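Local atomic coordinates of exopolygalacturonase (Yersinia enterocolitica, PDB entry 2UVF), a protein that probably hydrolyses polygalacturonate of pectin from the chain end, as a periplasmic glycoside hydrolase of family 28 with exo-activity. Residues D403-A408 / N429-G434; G436-G441 / I463-K468. All coordinates share one frame; numbering follows the deposited sequence. Where two conformers were deposited one is given.

Contact 1 (D403-A408 / N429-G434). With ADA (alpha-D-galactopyranuronic acid), chain C.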
loop_
_atom_site.group_PDB
_atom_site.type_symbol
_atom_site.label_atom_id
_atom_site.label_comp_id
_atom_site.label_asym_id
_atom_site.label_seq_id
_atom_site.Cartn_x
_atom_site.Cartn_y
_atom_site.Cartn_z
ATOM N N ASP A 403 -4.156 7.883 1.608
ATOM C CA ASP A 403 -2.822 7.331 1.874
ATOM C C ASP A 403 -2.559 6.303 0.787
ATOM O O ASP A 403 -3.493 5.654 0.332
ATOM C CB ASP A 403 -2.746 6.630 3.240
ATOM C CG ASP A 403 -2.971 7.577 4.419
ATOM O OD1 ASP A 403 -2.677 8.799 4.279
ATOM O OD2 ASP A 403 -3.404 7.093 5.502
ATOM N N CYS A 404 -1.305 6.162 0.370
ATOM C CA CYS A 404 -0.948 5.157 -0.614
ATOM C C CYS A 404 -0.923 3.770 0.010
ATOM O O CYS A 404 -1.644 2.890 -0.433
ATOM C CB CYS A 404 0.387 5.501 -1.291
ATOM S SG CYS A 404 0.436 7.145 -2.097
ATOM N N ILE A 405 -0.053 3.561 0.994
ATOM C CA ILE A 405 -0.049 2.335 1.773
ATOM C C ILE A 405 -0.274 2.735 3.228
ATOM O O ILE A 405 0.453 3.567 3.783
ATOM C CB ILE A 405 1.250 1.484 1.603
ATOM C CG1 ILE A 405 1.469 1.117 0.133
ATOM C CG2 ILE A 405 1.211 0.211 2.489
ATOM C CD1 ILE A 405 2.900 0.683 -0.171
ATOM N N ASN A 406 -1.331 2.174 3.813
ATOM C CA ASN A 406 -1.672 2.471 5.187
ATOM C C ASN A 406 -1.568 1.217 6.042
ATOM O O ASN A 406 -1.933 0.131 5.596
ATOM C CB ASN A 406 -3.099 3.020 5.257
ATOM C CG ASN A 406 -3.495 3.404 6.660
ATOM O OD1 ASN A 406 -4.072 2.610 7.398
ATOM N ND2 ASN A 406 -3.164 4.613 7.044
ATOM N N PHE A 407 -1.072 1.370 7.264
ATOM C CA PHE A 407 -1.050 0.250 8.235
ATOM C C PHE A 407 -1.898 0.579 9.433
ATOM O O PHE A 407 -1.771 1.645 10.006
ATOM C CB PHE A 407 0.369 -0.090 8.674
ATOM C CG PHE A 407 1.248 -0.513 7.546
ATOM C CD1 PHE A 407 1.194 -1.812 7.063
ATOM C CD2 PHE A 407 2.127 0.402 6.953
ATOM C CE1 PHE A 407 2.008 -2.196 6.012
ATOM C CE2 PHE A 407 2.940 0.019 5.905
ATOM C CZ PHE A 407 2.874 -1.281 5.419
ATOM N N ALA A 408 -2.783 -0.337 9.784
ATOM C CA ALA A 408 -3.706 -0.134 10.894
ATOM C C ALA A 408 -3.602 -1.308 11.879
ATOM O O ALA A 408 -3.407 -2.449 11.465
ATOM C CB ALA A 408 -5.119 -0.024 10.374
ATOM N N ASN A 429 8.380 0.452 -5.700
ATOM C CA ASN A 429 7.093 1.098 -6.016
ATOM C C ASN A 429 7.349 2.479 -6.476
ATOM O O ASN A 429 8.377 3.097 -6.107
ATOM C CB ASN A 429 6.159 1.140 -4.791
ATOM C CG ASN A 429 5.856 -0.231 -4.270
ATOM O OD1 ASN A 429 5.153 -0.966 -4.913
ATOM N ND2 ASN A 429 6.426 -0.599 -3.111
ATOM N N TYR A 430 6.422 2.960 -7.301
ATOM C CA TYR A 430 6.383 4.382 -7.654
ATOM C C TYR A 430 5.157 5.059 -7.022
ATOM O O TYR A 430 4.027 4.735 -7.350
ATOM C CB TYR A 430 6.347 4.524 -9.163
ATOM C CG TYR A 430 6.462 5.938 -9.678
ATOM C CD1 TYR A 430 7.698 6.536 -9.855
ATOM C CD2 TYR A 430 5.319 6.666 -10.024
ATOM C CE1 TYR A 430 7.787 7.844 -10.362
ATOM C CE2 TYR A 430 5.396 7.937 -10.509
ATOM C CZ TYR A 430 6.627 8.533 -10.685
ATOM O OH TYR A 430 6.687 9.824 -11.210
ATOM N N PHE A 431 5.387 5.991 -6.106
ATOM C CA PHE A 431 4.289 6.726 -5.481
ATOM C C PHE A 431 4.149 8.052 -6.202
ATOM O O PHE A 431 5.131 8.785 -6.308
ATOM C CB PHE A 431 4.547 6.952 -3.982
ATOM C CG PHE A 431 4.783 5.687 -3.214
ATOM C CD1 PHE A 431 3.737 5.051 -2.560
ATOM C CD2 PHE A 431 6.062 5.131 -3.136
ATOM C CE1 PHE A 431 3.949 3.862 -1.846
ATOM C CE2 PHE A 431 6.292 3.952 -2.426
ATOM C CZ PHE A 431 5.234 3.312 -1.773
ATOM N N ARG A 432 2.980 8.321 -6.769
ATOM C CA ARG A 432 2.694 9.633 -7.308
ATOM C C ARG A 432 1.903 10.392 -6.241
ATOM O O ARG A 432 2.374 10.530 -5.138
ATOM C CB ARG A 432 1.977 9.559 -8.666
ATOM C CG ARG A 432 2.146 10.812 -9.528
ATOM C CD ARG A 432 1.560 10.614 -10.923
ATOM N NE ARG A 432 1.476 11.862 -11.667
ATOM C CZ ARG A 432 0.531 12.785 -11.496
ATOM N NH1 ARG A 432 0.554 13.898 -12.229
ATOM N NH2 ARG A 432 -0.430 12.613 -10.580
ATOM N N MET A 433 0.704 10.864 -6.547
ATOM C CA MET A 433 -0.081 11.588 -5.537
ATOM C C MET A 433 -0.692 10.666 -4.498
ATOM O O MET A 433 -0.907 9.474 -4.748
ATOM C CB MET A 433 -1.115 12.547 -6.171
ATOM C CG MET A 433 -0.422 13.557 -7.056
ATOM S SD MET A 433 -1.327 14.945 -7.646
ATOM C CE MET A 433 -1.907 15.681 -6.131
ATOM N N GLY A 434 -0.929 11.228 -3.316
ATOM C CA GLY A 434 -1.510 10.486 -2.201
ATOM C C GLY A 434 -1.107 11.176 -0.921
ATOM O O GLY A 434 -0.236 12.023 -0.939
HETATM C C1 ADA C . -8.266 4.931 9.369
HETATM C C2 ADA C . -7.239 3.802 9.152
HETATM C C3 ADA C . -7.616 3.074 7.846
HETATM C C4 ADA C . -9.064 2.501 7.949
HETATM C C5 ADA C . -10.056 3.648 8.243
HETATM C C6 ADA C . -11.560 3.299 8.419
HETATM O O2 ADA C . -5.893 4.315 9.116
HETATM O O3 ADA C . -6.663 2.061 7.536
HETATM O O4 ADA C . -9.157 1.489 8.957
HETATM O O5 ADA C . -9.636 4.415 9.413
HETATM O O6B ADA C . -12.129 3.788 9.419
HETATM O O6A ADA C . -12.124 2.575 7.562
#

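Contact 2 (G436-G441 / I463-K468). With ADA (alpha-D-galactopyranuronic acid), chain B.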
loop_
_atom_site.group_PDB
_atom_site.type_symbol
_atom_site.label_atom_id
_atom_site.label_comp_id
_atom_site.label_asym_id
_atom_site.label_seq_id
_atom_site.Cartn_x
_atom_site.Cartn_y
_atom_site.Cartn_z
ATOM N N GLY A 436 0.319 10.052 1.708
ATOM C CA GLY A 436 1.564 9.616 2.302
ATOM C C GLY A 436 1.936 8.286 1.701
ATOM O O GLY A 436 1.094 7.416 1.572
ATOM N N ALA A 437 3.191 8.140 1.309
ATOM C CA ALA A 437 3.659 6.896 0.704
ATOM C C ALA A 437 3.507 5.750 1.692
ATOM O O ALA A 437 2.864 4.739 1.393
ATOM C CB ALA A 437 5.111 7.021 0.262
ATOM N N ILE A 438 4.123 5.925 2.863
ATOM C CA ILE A 438 4.122 4.914 3.911
ATOM C C ILE A 438 3.515 5.536 5.153
ATOM O O ILE A 438 4.064 6.485 5.703
ATOM C CB ILE A 438 5.555 4.360 4.177
ATOM C CG1 ILE A 438 6.206 3.877 2.859
ATOM C CG2 ILE A 438 5.560 3.288 5.308
ATOM C CD1 ILE A 438 5.510 2.689 2.197
ATOM N N VAL A 439 2.355 5.014 5.551
ATOM C CA VAL A 439 1.571 5.587 6.630
ATOM C C VAL A 439 1.318 4.560 7.725
ATOM O O VAL A 439 0.718 3.522 7.465
ATOM C CB VAL A 439 0.222 6.155 6.123
ATOM C CG1 VAL A 439 -0.503 6.886 7.270
ATOM C CG2 VAL A 439 0.465 7.082 4.947
ATOM N N THR A 440 1.807 4.852 8.936
ATOM C CA THR A 440 1.565 4.036 10.136
ATOM C C THR A 440 0.890 4.870 11.253
ATOM O O THR A 440 1.552 5.685 11.858
ATOM C CB THR A 440 2.912 3.509 10.753
ATOM O OG1 THR A 440 3.626 4.607 11.323
ATOM C CG2 THR A 440 3.822 2.844 9.743
ATOM N N GLY A 441 -0.410 4.785 11.513
ATOM C CA GLY A 441 -1.477 4.589 10.556
ATOM C C GLY A 441 -2.589 5.455 11.123
ATOM O O GLY A 441 -3.551 5.751 10.444
ATOM N N ILE A 463 3.665 13.165 1.546
ATOM C CA ILE A 463 4.567 12.849 2.634
ATOM C C ILE A 463 5.248 11.536 2.279
ATOM O O ILE A 463 4.623 10.674 1.680
ATOM C CB ILE A 463 3.789 12.795 4.031
ATOM C CG1 ILE A 463 3.189 14.170 4.365
ATOM C CG2 ILE A 463 4.699 12.346 5.172
ATOM C CD1 ILE A 463 2.140 14.201 5.484
ATOM N N GLY A 464 6.527 11.389 2.625
ATOM C CA GLY A 464 7.198 10.088 2.500
ATOM C C GLY A 464 6.787 9.102 3.593
ATOM O O GLY A 464 6.188 8.069 3.332
ATOM N N LEU A 465 7.117 9.427 4.830
ATOM C CA LEU A 465 6.831 8.564 5.945
ATOM C C LEU A 465 5.957 9.340 6.909
ATOM O O LEU A 465 6.349 10.406 7.396
ATOM C CB LEU A 465 8.126 8.074 6.607
ATOM C CG LEU A 465 8.017 7.204 7.857
ATOM C CD1 LEU A 465 7.159 5.973 7.629
ATOM C CD2 LEU A 465 9.420 6.799 8.341
ATOM N N ARG A 466 4.753 8.826 7.158
ATOM C CA ARG A 466 3.771 9.483 8.024
ATOM C C ARG A 466 3.351 8.548 9.160
ATOM O O ARG A 466 2.799 7.485 8.923
ATOM C CB ARG A 466 2.548 9.959 7.208
ATOM C CG ARG A 466 1.337 10.502 8.021
ATOM C CD ARG A 466 1.642 11.779 8.821
ATOM N NE ARG A 466 0.479 12.674 8.899
ATOM C CZ ARG A 466 0.183 13.461 9.936
ATOM N NH1 ARG A 466 0.944 13.460 11.024
ATOM N NH2 ARG A 466 -0.897 14.237 9.894
ATOM N N ALA A 467 3.646 8.959 10.388
ATOM C CA ALA A 467 3.357 8.176 11.597
ATOM C C ALA A 467 2.479 9.025 12.484
ATOM O O ALA A 467 2.913 10.056 13.017
ATOM C CB ALA A 467 4.652 7.725 12.341
ATOM N N LYS A 468 1.227 8.600 12.603
ATOM C CA LYS A 468 0.186 9.354 13.312
ATOM C C LYS A 468 -0.487 8.485 14.362
ATOM O O LYS A 468 -0.735 7.309 14.126
ATOM C CB LYS A 468 -0.857 9.919 12.325
ATOM C CG LYS A 468 -0.837 9.250 10.942
ATOM C CD LYS A 468 -2.226 8.928 10.393
ATOM C CE LYS A 468 -2.750 9.949 9.406
ATOM N NZ LYS A 468 -3.727 9.296 8.459
HETATM C C1 ADA B . -7.444 8.488 6.149
HETATM C C2 ADA B . -8.307 7.227 5.937
HETATM C C3 ADA B . -9.493 7.329 6.921
HETATM C C4 ADA B . -8.906 7.053 8.316
HETATM C C5 ADA B . -7.916 8.197 8.602
HETATM C C6 ADA B . -7.202 7.989 9.957
HETATM O O1 ADA B . -8.188 9.732 6.000
HETATM O O2 ADA B . -8.713 7.054 4.598
HETATM O O3 ADA B . -10.612 6.476 6.572
HETATM O O4 ADA B . -8.133 5.829 8.241
HETATM O O5 ADA B . -6.915 8.365 7.506
HETATM O O6B ADA B . -6.179 7.258 9.978
HETATM O O6A ADA B . -7.678 8.568 10.967
#

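Contact 1 (D403-A408 / N429-G434)
Inside the parallel beta-helix, the fold shared by family 28 glycoside hydrolases, strand 405-408 of one coil meets strand 430-431 of the next, on a different wall, and the contact centres on the edge of one aromatic ring and on a cysteine packed against the backbone of Met433 and Gly434. Phe431 has CG beside its backbone N and anti to its carbonyl carbon (chi1 -57°), which turns the ring edge-on to the other segment. Cys404 comes to that edge with its CB, 3.6 Å from Phe431 CD1 and near the ring plane. Ile405 arrives at the neighbouring corner, its CD1 3.7 Å from Phe431 CE1, the two side chains crossing at about a right angle. The thiol follows the same edge: Cys404 SG lies 5.3 Å from the centroid of the Phe431 ring and 80° off its normal, a sulfur-aromatic contact at the rim. Beyond it, Cys404 SG packs 3.9 Å from CA of Gly434, where a CB would clash with the sulfur. One coil back, the ring of Phe398 meets that of Phe431 nearly parallel, as like residues often do in successive turns of a beta-helix. Strand 405-408 alternates its side chains, so while Ile405 faces the interior, Asn406 points outward to the substrate groove. Its CG is anti to the backbone N, and its OD1 accepts a hydrogen bond of 2.7 Å from O3 of the galacturonate of chain C. The other end of the amide is steadied only weakly, Asn406 ND2 giving a bent bond of 2.9 Å to Asp403 OD2.

Contact 2 (G436-G441 / I463-K468)
Lys468 begins where two adjoining coils of the beta-helix lie parallel, strands 438-441 and 466-468 running 4.7 Å apart at their closest. Its CB sits over one face of the Arg466 guanidinium, offset toward the rim, in the conformer given of the two deposited for that arginine. From there the chain, bent at chi2 and chi3, turns across the end of the neighbouring strand: CG lies beside the carbonyl carbon of Gly441, and CD comes 3.4 Å from Gly441 O and also meets Val439 CG1. The tip, Lys468 NZ, reaches 3.5 Å from O5 of the chain B galacturonate in the pocket, and a long, weak ion pair links it to Asp403. A bound nickel ion lies about 4 Å from the lysine side chain. The backbone joins the two strands: the hydrogen bonds from Arg466 N to Ile438 O and from Thr440 N to Arg466 O are both 2.8 Å, nearly along the C=O axes. On the face of Ile438 and Thr440, Leu465 CD1 packs 3.9 Å from Ile438 CG2, and the buried hydroxyl of Thr440, without a polar partner, rests its OG1 3.4 Å from Ala467 CB.

Both contacts are buried, contact 1 fully interior at its ring edge, contact 2 partly exposed at Arg466 and Lys468. Strands 405-408 and 438-441 are neighbours on one wall of the solenoid, joined by a probable hydrogen bond from Phe407 N to Val439 O (2.8 Å). Contact 1 looks across the interior, between different walls, so side chains meet there through apolar and sulfur-aromatic packing. Contact 2 runs from coil to coil, through a corner and then along one wall, and five backbone hydrogen bonds do most of the work. Strand 405-408 of contact 1 and both strands of contact 2 reach the sugar-binding pocket, but at different galacturonates: a neutral amide serves chain C, a lysine approaches chain B.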